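Local coordinates for protein 4-hydroxy-tetrahydrodipicolinate synthase (Thermotoga maritima, PDB 1O5K) that catalyses the condensation of pyruvate with aspartate-beta-semialdehyde to 4-hydroxy-tetrahydrodipicolinate, a step of lysine biosynthesis, through a Schiff-base intermediate, at residues E58-V62 and L281-L285; N63-R67 and K95-L99. All coordinates share one frame; numbering follows the deposited sequence.

Interaction 1 (E58-V62 and L281-L285)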
loop_
_atom_site.group_PDB
_atom_site.type_symbol
_atom_site.label_atom_id
_atom_site.label_comp_id
_atom_site.label_asym_id
_atom_site.label_seq_id
_atom_site.Cartn_x
_atom_site.Cartn_y
_atom_site.Cartn_z
ATOM N N GLU A 58 8.305 23.595 11.949
ATOM C CA GLU A 58 9.462 22.866 12.532
ATOM C C GLU A 58 9.378 22.717 14.040
ATOM O O GLU A 58 10.394 22.759 14.738
ATOM C CB GLU A 58 10.795 23.469 12.091
ATOM C CG GLU A 58 11.055 23.150 10.639
ATOM C CD GLU A 58 12.218 23.884 10.047
ATOM O OE1 GLU A 58 11.951 24.917 9.367
ATOM O OE2 GLU A 58 13.372 23.417 10.263
ATOM N N SER A 59 8.160 22.443 14.508
ATOM C CA SER A 59 7.999 22.227 15.914
ATOM C C SER A 59 8.986 21.257 16.573
ATOM O O SER A 59 9.333 21.499 17.719
ATOM C CB SER A 59 6.561 21.874 16.264
ATOM O OG SER A 59 6.176 20.688 15.670
ATOM N N PRO A 60 9.431 20.163 15.913
ATOM C CA PRO A 60 10.366 19.243 16.551
ATOM C C PRO A 60 11.691 19.873 16.964
ATOM O O PRO A 60 12.305 19.406 17.911
ATOM C CB PRO A 60 10.600 18.161 15.464
ATOM C CG PRO A 60 9.388 18.191 14.723
ATOM C CD PRO A 60 9.042 19.670 14.586
ATOM N N THR A 61 12.102 20.950 16.289
ATOM C CA THR A 61 13.407 21.528 16.514
ATOM C C THR A 61 13.424 22.936 17.132
ATOM O O THR A 61 14.496 23.556 17.261
ATOM C CB THR A 61 14.223 21.548 15.219
ATOM O OG1 THR A 61 13.516 22.265 14.235
ATOM C CG2 THR A 61 14.425 20.152 14.675
ATOM N N VAL A 62 12.260 23.418 17.558
ATOM C CA VAL A 62 12.164 24.720 18.226
ATOM C C VAL A 62 12.042 24.472 19.719
ATOM O O VAL A 62 11.144 23.768 20.156
ATOM C CB VAL A 62 10.966 25.477 17.704
ATOM C CG1 VAL A 62 10.794 26.789 18.447
ATOM C CG2 VAL A 62 11.158 25.759 16.192
ATOM N N LEU A 281 16.961 25.676 7.602
ATOM C CA LEU A 281 16.161 24.731 8.348
ATOM C C LEU A 281 17.039 24.175 9.446
ATOM O O LEU A 281 18.241 24.357 9.440
ATOM C CB LEU A 281 15.686 23.574 7.458
ATOM C CG LEU A 281 14.693 24.061 6.381
ATOM C CD1 LEU A 281 15.303 24.235 5.040
ATOM C CD2 LEU A 281 13.430 23.225 6.328
ATOM N N ARG A 282 16.429 23.527 10.421
ATOM C CA ARG A 282 17.262 22.844 11.416
ATOM C C ARG A 282 17.313 21.308 11.198
ATOM O O ARG A 282 16.268 20.664 10.857
ATOM C CB ARG A 282 16.701 23.132 12.782
ATOM C CG ARG A 282 16.958 24.543 13.208
ATOM C CD ARG A 282 16.434 24.846 14.577
ATOM N NE ARG A 282 16.734 26.221 14.971
ATOM C CZ ARG A 282 16.280 26.786 16.080
ATOM N NH1 ARG A 282 15.522 26.098 16.933
ATOM N NH2 ARG A 282 16.615 28.027 16.358
ATOM N N LEU A 283 18.470 20.738 11.465
ATOM C CA LEU A 283 18.687 19.309 11.305
ATOM C C LEU A 283 17.677 18.580 12.195
ATOM O O LEU A 283 17.399 19.036 13.326
ATOM C CB LEU A 283 20.152 18.938 11.671
ATOM C CG LEU A 283 21.222 19.269 10.639
ATOM C CD1 LEU A 283 22.518 18.786 11.155
ATOM C CD2 LEU A 283 20.888 18.594 9.295
ATOM N N PRO A 284 17.085 17.471 11.721
ATOM C CA PRO A 284 17.474 16.738 10.508
ATOM C C PRO A 284 16.934 17.248 9.146
ATOM O O PRO A 284 17.153 16.562 8.156
ATOM C CB PRO A 284 16.898 15.346 10.779
ATOM C CG PRO A 284 15.625 15.660 11.533
ATOM C CD PRO A 284 16.015 16.767 12.453
ATOM N N LEU A 285 16.308 18.427 9.101
ATOM C CA LEU A 285 15.888 19.001 7.841
ATOM C C LEU A 285 17.048 19.781 7.248
ATOM O O LEU A 285 17.930 20.259 7.974
ATOM C CB LEU A 285 14.646 19.862 7.961
ATOM C CG LEU A 285 13.410 19.175 8.524
ATOM C CD1 LEU A 285 12.209 20.085 8.441
ATOM C CD2 LEU A 285 13.127 17.828 7.827
HETATM O O HOH W 1 13.644 21.222 11.657
#

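Interaction 2 (N63-R67 and K95-L99)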
loop_
_atom_site.group_PDB
_atom_site.type_symbol
_atom_site.label_atom_id
_atom_site.label_comp_id
_atom_site.label_asym_id
_atom_site.label_seq_id
_atom_site.Cartn_x
_atom_site.Cartn_y
_atom_site.Cartn_z
ATOM N N ASN A 63 12.935 25.079 20.488
ATOM C CA ASN A 63 13.064 24.772 21.904
ATOM C C ASN A 63 12.028 25.554 22.717
ATOM O O ASN A 63 11.342 26.426 22.189
ATOM C CB ASN A 63 14.516 24.938 22.361
ATOM C CG ASN A 63 14.912 26.375 22.626
ATOM O OD1 ASN A 63 14.088 27.216 23.014
ATOM N ND2 ASN A 63 16.201 26.666 22.450
ATOM N N GLU A 64 11.858 25.228 23.991
ATOM C CA GLU A 64 10.751 25.830 24.732
ATOM C C GLU A 64 10.822 27.344 24.833
ATOM O O GLU A 64 9.799 28.021 24.738
ATOM C CB GLU A 64 10.634 25.229 26.143
ATOM C CG GLU A 64 10.207 23.765 26.162
ATOM C CD GLU A 64 9.297 23.429 27.347
ATOM O OE1 GLU A 64 9.522 23.968 28.474
ATOM O OE2 GLU A 64 8.346 22.637 27.140
ATOM N N ASP A 65 12.004 27.896 25.062
ATOM C CA ASP A 65 12.139 29.339 25.157
ATOM C C ASP A 65 11.814 30.016 23.812
ATOM O O ASP A 65 11.129 31.023 23.752
ATOM C CB ASP A 65 13.517 29.711 25.683
ATOM C CG ASP A 65 13.671 29.378 27.192
ATOM O OD1 ASP A 65 12.731 29.731 27.974
ATOM O OD2 ASP A 65 14.674 28.769 27.680
ATOM N N GLU A 66 12.241 29.402 22.722
ATOM C CA GLU A 66 11.887 29.877 21.384
ATOM C C GLU A 66 10.386 29.855 21.072
ATOM O O GLU A 66 9.858 30.770 20.427
ATOM C CB GLU A 66 12.654 29.037 20.337
ATOM C CG GLU A 66 14.104 29.407 20.303
ATOM C CD GLU A 66 14.940 28.437 19.498
ATOM O OE1 GLU A 66 14.526 27.266 19.348
ATOM O OE2 GLU A 66 16.012 28.864 19.016
ATOM N N ARG A 67 9.711 28.808 21.526
ATOM C CA ARG A 67 8.277 28.677 21.341
ATOM C C ARG A 67 7.594 29.857 22.044
ATOM O O ARG A 67 6.688 30.482 21.477
ATOM C CB ARG A 67 7.774 27.403 21.994
ATOM C CG ARG A 67 8.220 26.152 21.355
ATOM C CD ARG A 67 7.790 24.893 22.154
ATOM N NE ARG A 67 6.343 24.813 22.348
ATOM C CZ ARG A 67 5.489 24.207 21.510
ATOM N NH1 ARG A 67 5.907 23.597 20.406
ATOM N NH2 ARG A 67 4.201 24.215 21.779
ATOM N N LYS A 95 3.336 15.161 28.771
ATOM C CA LYS A 95 4.133 16.250 28.192
ATOM C C LYS A 95 3.281 17.112 27.288
ATOM O O LYS A 95 3.464 18.314 27.247
ATOM C CB LYS A 95 5.302 15.724 27.362
ATOM C CG LYS A 95 6.188 16.836 26.735
ATOM C CD LYS A 95 6.812 17.738 27.779
ATOM C CE LYS A 95 7.360 19.042 27.155
ATOM N NZ LYS A 95 8.121 19.884 28.146
ATOM N N THR A 96 2.313 16.506 26.617
ATOM C CA THR A 96 1.373 17.254 25.786
ATOM C C THR A 96 0.580 18.241 26.631
ATOM O O THR A 96 0.442 19.405 26.284
ATOM C CB THR A 96 0.434 16.297 25.039
ATOM O OG1 THR A 96 1.157 15.500 24.081
ATOM C CG2 THR A 96 -0.542 17.087 24.200
ATOM N N LEU A 97 0.071 17.803 27.773
ATOM C CA LEU A 97 -0.646 18.708 28.644
ATOM C C LEU A 97 0.233 19.889 29.054
ATOM O O LEU A 97 -0.215 21.024 29.072
ATOM C CB LEU A 97 -1.216 17.962 29.844
ATOM C CG LEU A 97 -1.985 18.874 30.825
ATOM C CD1 LEU A 97 -3.119 19.659 30.114
ATOM C CD2 LEU A 97 -2.477 18.053 31.950
ATOM N N LYS A 98 1.495 19.631 29.386
ATOM C CA LYS A 98 2.394 20.673 29.770
ATOM C C LYS A 98 2.500 21.713 28.662
ATOM O O LYS A 98 2.433 22.909 28.911
ATOM C CB LYS A 98 3.773 20.090 30.083
ATOM C CG LYS A 98 4.797 21.100 30.613
ATOM C CD LYS A 98 6.179 20.812 30.014
ATOM C CE LYS A 98 7.279 21.647 30.632
ATOM N NZ LYS A 98 7.400 21.399 32.093
ATOM N N LEU A 99 2.643 21.266 27.430
ATOM C CA LEU A 99 2.713 22.225 26.325
ATOM C C LEU A 99 1.429 22.988 26.090
ATOM O O LEU A 99 1.428 24.179 25.740
ATOM C CB LEU A 99 3.074 21.515 25.057
ATOM C CG LEU A 99 4.513 20.986 24.948
ATOM C CD1 LEU A 99 4.720 20.423 23.583
ATOM C CD2 LEU A 99 5.532 22.041 25.192
HETATM O O HOH W 2 3.086 25.518 24.204
#

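Interaction 1 (E58-V62 and L281-L285)
The two loops 58-62 and 281-285 approach most closely at T61 and R282, whose CA atoms lie 6.5 Å apart, and each is closed by a turn of its own, T61 N bonding to E58 O and L285 N to R282 O. The E58 side chain reaches across in an extended form beyond CG, and its OE2 takes the backbone N-H of R282 nearly along the C-O axis, OE2 to N 3.1 Å and almost straight at 171°. A water sits in the middle of the contact: it donates to E58 OE2 (2.6 Å) and to R282 O, and accepts from T61 OG1 (2.8 Å). OE2 is thus gripped twice, while OE1 forms a salt bridge with K268. L285 CD1 packs on CG of E58 at 3.9 Å, and CD2 of L281 lies against the carboxylate. The R282 chain runs antiparallel to T61, CB and CD beside OG1, stretched out (chi3 179°) so that NH1 donates to T61 O at 2.8 Å, bent at 149°, in the guanidinium plane but tilted from the carbonyl plane. NH2 donates to G28 O. P284, preceded by a cis peptide, borders N91 of a second subunit. The loop 58-62 follows a barrel strand of the TIM-barrel fold, just beyond T55 and T56, predicted proton-relay and pyruvate-binding residues.

Interaction 2 (N63-R67 and K95-L99)
Two neighbouring helices on the outside of the TIM barrel, 64-78 and 93-106, meet here near their N-terminal ends, with E64 and R67 of the first facing K95, K98 and L99 of the second. The backbones stay well apart, the nearest CA atoms being those of E64 and L99 at 9.0 Å, and side chains span the gap. E64 and K95 reach for each other from the two helices, and E64 OE2 forms a salt bridge with K95 NZ at 2.9 Å, although the position of this ammonium group is less certain. The same oxygen accepts from Q102, one turn beyond L99 on the helix, and L99 CD2 lies 3.5 Å from E64 OE2. The aliphatic end of K98 lies beside the carboxylate, but its place is not firm, because K95 and K98 are modelled too close to each other.

In the parallel barrel each of these helices follows a strand, 49-52 and 84-87, so the contact joins consecutive beta-alpha units. At the start of the first helix N63 is the N-cap: its OD1 accepts from E66 N at 2.9 Å, and E66 OE1 accepts from N63 N, a capping box that closes the first turn.

A kink at chi3 (57°) lays the R67 guanidinium over L99, one face turned to the methyl groups of the leucine, with CD1 4.2 Å above the plane and offset toward the rim. From the guanidinium edge, NH2 donates in plane to a water at 3.0 Å, which in turn donates to L99 O at 2.6 Å. A second bond joins NH2 to G87 O, at the end of strand 84-87.

Along the chain, strand 49-52 runs into the loop 58-62, helix 64-78 starts directly after it, strand 84-87 follows, and helix 93-106 carries 95-99. Interaction 2 closes a short loop running from the start of helix 64-78 through strand 84-87 into helix 93-106. Interaction 1 closes a far longer one, from 58-62 to the 281-285 loop near the C-terminal end, and encloses interaction 2 without crossing it. Their centres are 15 Å apart, and they meet at the start of helix 64-78: R282 NH2 forms a salt bridge with E66 OE2, and V62 packs against R67. Together they join this helix start to the next barrel helix and to the loop between helices 265-273 and 290-302.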